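Local coordinates for probable hydrolase (Pseudomonas aeruginosa, PDB 7AL5), which is probably a hydrolase of the alpha/beta hydrolase superfamily, its natural substrate not established, at residues S11-E16 / V84-E89; K28-L33 / A51-V56. One frame throughout, in Å; residues are numbered along the deposited sequence.

Interaction 1. Residues S11-E16 / V84-E89; sequences SLPHIE and VLMVAE
L12, in the hairpin loop, packs on the helix: its CG lies 3.9 Å from M86 CB, and its CD1 methyl meets V87 CG2 at 4.0 Å. L12 thus rests on two consecutive residues of the helix, at the point where the backbones come nearest, and the CA atoms of L12 and M86 are 6.4 Å apart. P13 brings CG and CD up to the terminal methyl, each 4.0 Å from M86 CE. The bend of selenomethionine M86 at its last torsion (chi3 99°) carries this methyl to the proline while the selenium lies at the edge of the H14 imidazole.

The second kind is the selenium counterpart of a Met-aromatic contact. M86 SE sits 3.7 Å from H14 CE1 and 78° off the ring normal, so it approaches near the ring plane and not over a face. On the same ring, NE2 is hydrogen-bonded to D83 OD1, one residue before the segment, which limits rotation of the imidazole. No hydrogen bond joins the two segments themselves; inside the loop, L12 N donates to I15 O. The arrangement is a beta-hairpin turn, linking strands 7-11 and 16-22, packed on helix 77-90 of the alpha/beta hydrolase fold.

Interaction 2. Residues K28-L33 / A51-V56; sequences KPVIAL and AGLRIV
V30 O accepts the bond from V56 N at 2.8 Å, and the CA of I55 also approaches it, at 3.3 Å, as a CA-H...O contact. The bond is nearly straight (169° at the hydrogen), and the donor V56 N lies in the carbonyl plane of V30. By contrast, A32 N reaches V56 O at the same 2.8 Å from above the carbonyl plane, 40° out of it. R54 N to K28 O and V30 N to R54 O complete a run of four sound bonds; a further one, K28 N to G52 O, is long and weak and marks where the pairing begins. The bridges K28-L53, P29-R54, V30-I55 and I31-V56 establish parallel pairing, and the short strand axes diverge by 34°, a marked twist.

Side chains sort onto two faces. On the face of K28, V30, L53 and I55, V30 is central: its CG2 touches L53 CD1 at 4.0 Å, whereas its CB lies 3.9 Å from I55 CG1, the V30 and I55 side chains running side by side in the same direction. V30 CG2, anti to the carbonyl carbon, is the branch that meets the leucine. The other branch of that leucine, L53 CD2, meets K28 CB at 3.9 Å. Farther along, A32 CB packs on I55 CG2 at 3.8 Å. I31 and V56 share the other face with P29 and R54, but I31 and V56 are only loosely apposed.

R54 NH2 makes a weak hydrogen bond to G23 O, and its side chain packs on Y197 of a third subunit. Strand 28-33 is flanked on its far edge by strand 96-101, with backbone bonds joining I31 and L33 to L99, and strand 53-58 by strand 16-22; helix 77-90 covers I31.

Overall arrangement
Both contacts are largely buried, yet they differ in kind. Interaction 2 is an edge-to-edge join of two parallel strands inside the main sheet, set by backbone hydrogen bonds with apolar side chains added; interaction 1 has no hydrogen bond across it and rests on side-chain packing and a selenium at a ring edge, with P13 exposed at its margin. Their centres lie about 17 Å apart. Helix 77-90, which supplies one half of interaction 1, packs against strand 28-33 of interaction 2, V84 CG2 lying 3.6 Å from L33 CD2. V84 is turned to the sheet and M86 to the hairpin loop, while V87 meets both, I31 through CG1 and L12 through CG2. Along the chain, interaction 2 is nested within the loop that interaction 1 closes.

Interaction 1. Residues S11-E16 / V84-E89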
loop_
_atom_site.group_PDB
_atom_site.type_symbol
_atom_site.label_atom_id
_atom_site.label_comp_id
_atom_site.label_asym_id
_atom_site.label_seq_id
_atom_site.Cartn_x
_atom_site.Cartn_y
_atom_site.Cartn_z
ATOM N N SER A 11 -1.753 -5.785 -15.126
ATOM C CA SER A 11 -1.115 -5.912 -13.822
ATOM C C SER A 11 0.405 -5.931 -13.968
ATOM O O SER A 11 0.984 -6.885 -14.486
ATOM C CB SER A 11 -1.621 -7.168 -13.119
ATOM O OG SER A 11 -2.996 -6.981 -12.806
ATOM N N LEU A 12 1.028 -4.880 -13.509
ATOM C CA LEU A 12 2.444 -4.737 -13.260
ATOM C C LEU A 12 2.731 -5.108 -11.814
ATOM O O LEU A 12 1.830 -5.115 -10.985
ATOM C CB LEU A 12 2.837 -3.294 -13.537
ATOM C CG LEU A 12 3.079 -2.942 -14.998
ATOM C CD1 LEU A 12 2.040 -3.500 -15.916
ATOM C CD2 LEU A 12 3.111 -1.398 -15.171
ATOM N N PRO A 13 3.977 -5.410 -11.468
ATOM C CA PRO A 13 4.281 -5.760 -10.067
ATOM C C PRO A 13 4.020 -4.664 -9.055
ATOM O O PRO A 13 3.685 -4.978 -7.905
ATOM C CB PRO A 13 5.765 -6.111 -10.107
ATOM C CG PRO A 13 6.011 -6.511 -11.580
ATOM C CD PRO A 13 5.114 -5.648 -12.377
ATOM N N HIS A 14 4.130 -3.393 -9.439
ATOM C CA HIS A 14 4.032 -2.278 -8.506
ATOM C C HIS A 14 2.848 -1.367 -8.685
ATOM O O HIS A 14 2.642 -0.434 -7.928
ATOM C CB HIS A 14 5.262 -1.396 -8.654
ATOM C CG HIS A 14 5.444 -0.881 -10.049
ATOM N ND1 HIS A 14 5.916 -1.673 -11.073
ATOM C CD2 HIS A 14 5.176 0.329 -10.596
ATOM C CE1 HIS A 14 5.973 -0.954 -12.181
ATOM N NE2 HIS A 14 5.551 0.268 -11.911
ATOM N N ILE A 15 2.108 -1.555 -9.756
ATOM C CA ILE A 15 0.919 -0.724 -10.069
ATOM C C ILE A 15 0.026 -1.479 -11.044
ATOM O O ILE A 15 0.510 -2.310 -11.759
ATOM C CB ILE A 15 1.337 0.647 -10.623
ATOM C CG1 ILE A 15 0.133 1.566 -10.806
ATOM C CG2 ILE A 15 2.130 0.511 -11.897
ATOM C CD1 ILE A 15 0.469 3.005 -10.728
ATOM N N GLU A 16 -1.241 -1.127 -11.099
ATOM C CA GLU A 16 -2.174 -1.750 -12.035
ATOM C C GLU A 16 -2.686 -0.663 -12.958
ATOM O O GLU A 16 -3.161 0.368 -12.484
ATOM C CB GLU A 16 -3.308 -2.431 -11.267
ATOM C CG GLU A 16 -4.216 -3.226 -12.109
ATOM C CD GLU A 16 -5.343 -3.866 -11.273
ATOM O OE1 GLU A 16 -5.071 -4.850 -10.539
ATOM O OE2 GLU A 16 -6.484 -3.378 -11.382
ATOM N N VAL A 84 5.806 1.597 -19.020
ATOM C CA VAL A 84 5.540 1.212 -20.398
ATOM C C VAL A 84 6.300 -0.073 -20.756
ATOM O O VAL A 84 5.745 -1.000 -21.395
ATOM C CB VAL A 84 5.906 2.386 -21.326
ATOM C CG1 VAL A 84 5.785 1.962 -22.769
ATOM C CG2 VAL A 84 4.995 3.595 -21.050
ATOM N N LEU A 85 7.577 -0.152 -20.345
ATOM C CA LEU A 85 8.373 -1.354 -20.604
ATOM C C LEU A 85 7.760 -2.579 -19.934
ATOM O O LEU A 85 7.655 -3.656 -20.535
ATOM C CB LEU A 85 9.807 -1.133 -20.123
ATOM C CG LEU A 85 10.810 -2.285 -20.251
ATOM C CD1 LEU A 85 11.044 -2.603 -21.697
ATOM C CD2 LEU A 85 12.113 -1.943 -19.591
HETATM N N MSE A 86 7.324 -2.426 -18.704
HETATM C CA MSE A 86 6.687 -3.499 -17.920
HETATM C C MSE A 86 5.341 -3.885 -18.529
HETATM O O MSE A 86 4.988 -5.019 -18.392
HETATM C CB MSE A 86 6.685 -3.110 -16.455
HETATM C CG MSE A 86 8.074 -2.975 -15.964
HETATM SE SE MSE A 86 8.208 -3.171 -14.110
HETATM C CE MSE A 86 8.771 -4.976 -13.970
ATOM N N VAL A 87 4.603 -2.945 -19.105
ATOM C CA VAL A 87 3.366 -3.282 -19.788
ATOM C C VAL A 87 3.659 -4.249 -20.919
ATOM O O VAL A 87 2.989 -5.276 -21.064
ATOM C CB VAL A 87 2.666 -2.019 -20.311
ATOM C CG1 VAL A 87 1.729 -2.417 -21.380
ATOM C CG2 VAL A 87 1.915 -1.269 -19.174
ATOM N N ALA A 88 4.691 -3.953 -21.720
ATOM C CA ALA A 88 5.050 -4.844 -22.830
ATOM C C ALA A 88 5.446 -6.231 -22.335
ATOM O O ALA A 88 5.098 -7.249 -22.955
ATOM C CB ALA A 88 6.209 -4.252 -23.661
ATOM N N GLU A 89 6.223 -6.288 -21.252
ATOM C CA GLU A 89 6.551 -7.574 -20.634
ATOM C C GLU A 89 5.302 -8.350 -20.241
ATOM O O GLU A 89 5.232 -9.574 -20.430
ATOM C CB GLU A 89 7.415 -7.355 -19.400
ATOM C CG GLU A 89 8.769 -6.776 -19.721
ATOM C CD GLU A 89 9.751 -7.831 -20.173
ATOM O OE1 GLU A 89 10.010 -8.754 -19.380
ATOM O OE2 GLU A 89 10.247 -7.735 -21.318
#

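Interaction 2. Residues K28-L33 / A51-V56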
loop_
_atom_site.group_PDB
_atom_site.type_symbol
_atom_site.label_atom_id
_atom_site.label_comp_id
_atom_site.label_asym_id
_atom_site.label_seq_id
_atom_site.Cartn_x
_atom_site.Cartn_y
_atom_site.Cartn_z
ATOM N N LYS A 28 0.393 -5.275 -35.845
ATOM C CA LYS A 28 1.706 -4.827 -35.391
ATOM C C LYS A 28 1.575 -4.241 -33.992
ATOM O O LYS A 28 0.734 -3.360 -33.778
ATOM C CB LYS A 28 2.279 -3.758 -36.323
ATOM C CG LYS A 28 2.491 -4.178 -37.778
ATOM C CD LYS A 28 3.645 -3.387 -38.448
ATOM C CE LYS A 28 3.888 -3.821 -39.925
ATOM N NZ LYS A 28 2.733 -3.451 -40.824
ATOM N N PRO A 29 2.364 -4.696 -33.022
ATOM C CA PRO A 29 2.152 -4.245 -31.634
ATOM C C PRO A 29 2.660 -2.821 -31.423
ATOM O O PRO A 29 3.806 -2.486 -31.727
ATOM C CB PRO A 29 2.927 -5.274 -30.797
ATOM C CG PRO A 29 3.991 -5.775 -31.720
ATOM C CD PRO A 29 3.451 -5.676 -33.142
ATOM N N VAL A 30 1.772 -1.981 -30.902
ATOM C CA VAL A 30 2.017 -0.571 -30.623
ATOM C C VAL A 30 1.438 -0.246 -29.253
ATOM O O VAL A 30 0.308 -0.638 -28.944
ATOM C CB VAL A 30 1.350 0.319 -31.688
ATOM C CG1 VAL A 30 1.476 1.774 -31.300
ATOM C CG2 VAL A 30 1.891 0.030 -33.082
ATOM N N ILE A 31 2.181 0.496 -28.438
ATOM C CA ILE A 31 1.636 1.096 -27.218
ATOM C C ILE A 31 1.461 2.589 -27.469
ATOM O O ILE A 31 2.404 3.255 -27.910
ATOM C CB ILE A 31 2.532 0.837 -26.001
ATOM C CG1 ILE A 31 2.628 -0.668 -25.744
ATOM C CG2 ILE A 31 1.960 1.501 -24.739
ATOM C CD1 ILE A 31 3.672 -1.050 -24.683
ATOM N N ALA A 32 0.240 3.102 -27.243
ATOM C CA ALA A 32 -0.064 4.519 -27.418
ATOM C C ALA A 32 -0.027 5.242 -26.074
ATOM O O ALA A 32 -0.675 4.814 -25.097
ATOM C CB ALA A 32 -1.422 4.715 -28.087
ATOM N N LEU A 33 0.766 6.317 -26.019
ATOM C CA LEU A 33 0.995 7.067 -24.796
ATOM C C LEU A 33 0.469 8.495 -24.951
ATOM O O LEU A 33 0.792 9.172 -25.936
ATOM C CB LEU A 33 2.466 7.070 -24.458
ATOM C CG LEU A 33 3.136 5.717 -24.301
ATOM C CD1 LEU A 33 4.627 5.903 -23.935
ATOM C CD2 LEU A 33 2.410 4.901 -23.269
ATOM N N ALA A 51 -5.399 0.921 -39.289
ATOM C CA ALA A 51 -6.000 -0.388 -39.500
ATOM C C ALA A 51 -5.040 -1.528 -39.271
ATOM O O ALA A 51 -5.469 -2.627 -38.891
ATOM C CB ALA A 51 -6.524 -0.489 -40.921
ATOM N N GLY A 52 -3.755 -1.321 -39.517
ATOM C CA GLY A 52 -2.860 -2.462 -39.409
ATOM C C GLY A 52 -2.451 -2.847 -38.005
ATOM O O GLY A 52 -1.927 -3.947 -37.802
ATOM N N LEU A 53 -2.709 -1.984 -37.032
ATOM C CA LEU A 53 -1.953 -1.959 -35.795
ATOM C C LEU A 53 -2.754 -2.507 -34.631
ATOM O O LEU A 53 -3.969 -2.330 -34.546
ATOM C CB LEU A 53 -1.535 -0.524 -35.469
ATOM C CG LEU A 53 -0.887 0.228 -36.630
ATOM C CD1 LEU A 53 -0.271 1.479 -36.134
ATOM C CD2 LEU A 53 0.159 -0.598 -37.311
ATOM N N ARG A 54 -2.051 -3.135 -33.711
ATOM C CA ARG A 54 -2.617 -3.538 -32.428
ATOM C C ARG A 54 -2.183 -2.477 -31.417
ATOM O O ARG A 54 -1.083 -2.516 -30.874
ATOM C CB ARG A 54 -2.142 -4.933 -32.078
ATOM C CG ARG A 54 -2.571 -5.402 -30.735
ATOM C CD ARG A 54 -4.072 -5.564 -30.656
ATOM N NE ARG A 54 -4.425 -6.353 -29.484
ATOM C CZ ARG A 54 -5.663 -6.588 -29.093
ATOM N NH1 ARG A 54 -5.883 -7.329 -28.011
ATOM N NH2 ARG A 54 -6.667 -6.074 -29.776
ATOM N N ILE A 55 -3.041 -1.513 -31.192
ATOM C CA ILE A 55 -2.712 -0.366 -30.323
ATOM C C ILE A 55 -3.225 -0.598 -28.909
ATOM O O ILE A 55 -4.390 -0.828 -28.721
ATOM C CB ILE A 55 -3.252 0.933 -30.927
ATOM C CG1 ILE A 55 -2.412 1.371 -32.122
ATOM C CG2 ILE A 55 -3.316 1.998 -29.853
ATOM C CD1 ILE A 55 -3.167 1.588 -33.379
ATOM N N VAL A 56 -2.307 -0.574 -27.958
ATOM C CA VAL A 56 -2.646 -0.619 -26.544
ATOM C C VAL A 56 -2.593 0.824 -26.072
ATOM O O VAL A 56 -1.508 1.376 -25.894
ATOM C CB VAL A 56 -1.681 -1.516 -25.768
ATOM C CG1 VAL A 56 -1.989 -1.459 -24.306
ATOM C CG2 VAL A 56 -1.793 -2.940 -26.259
#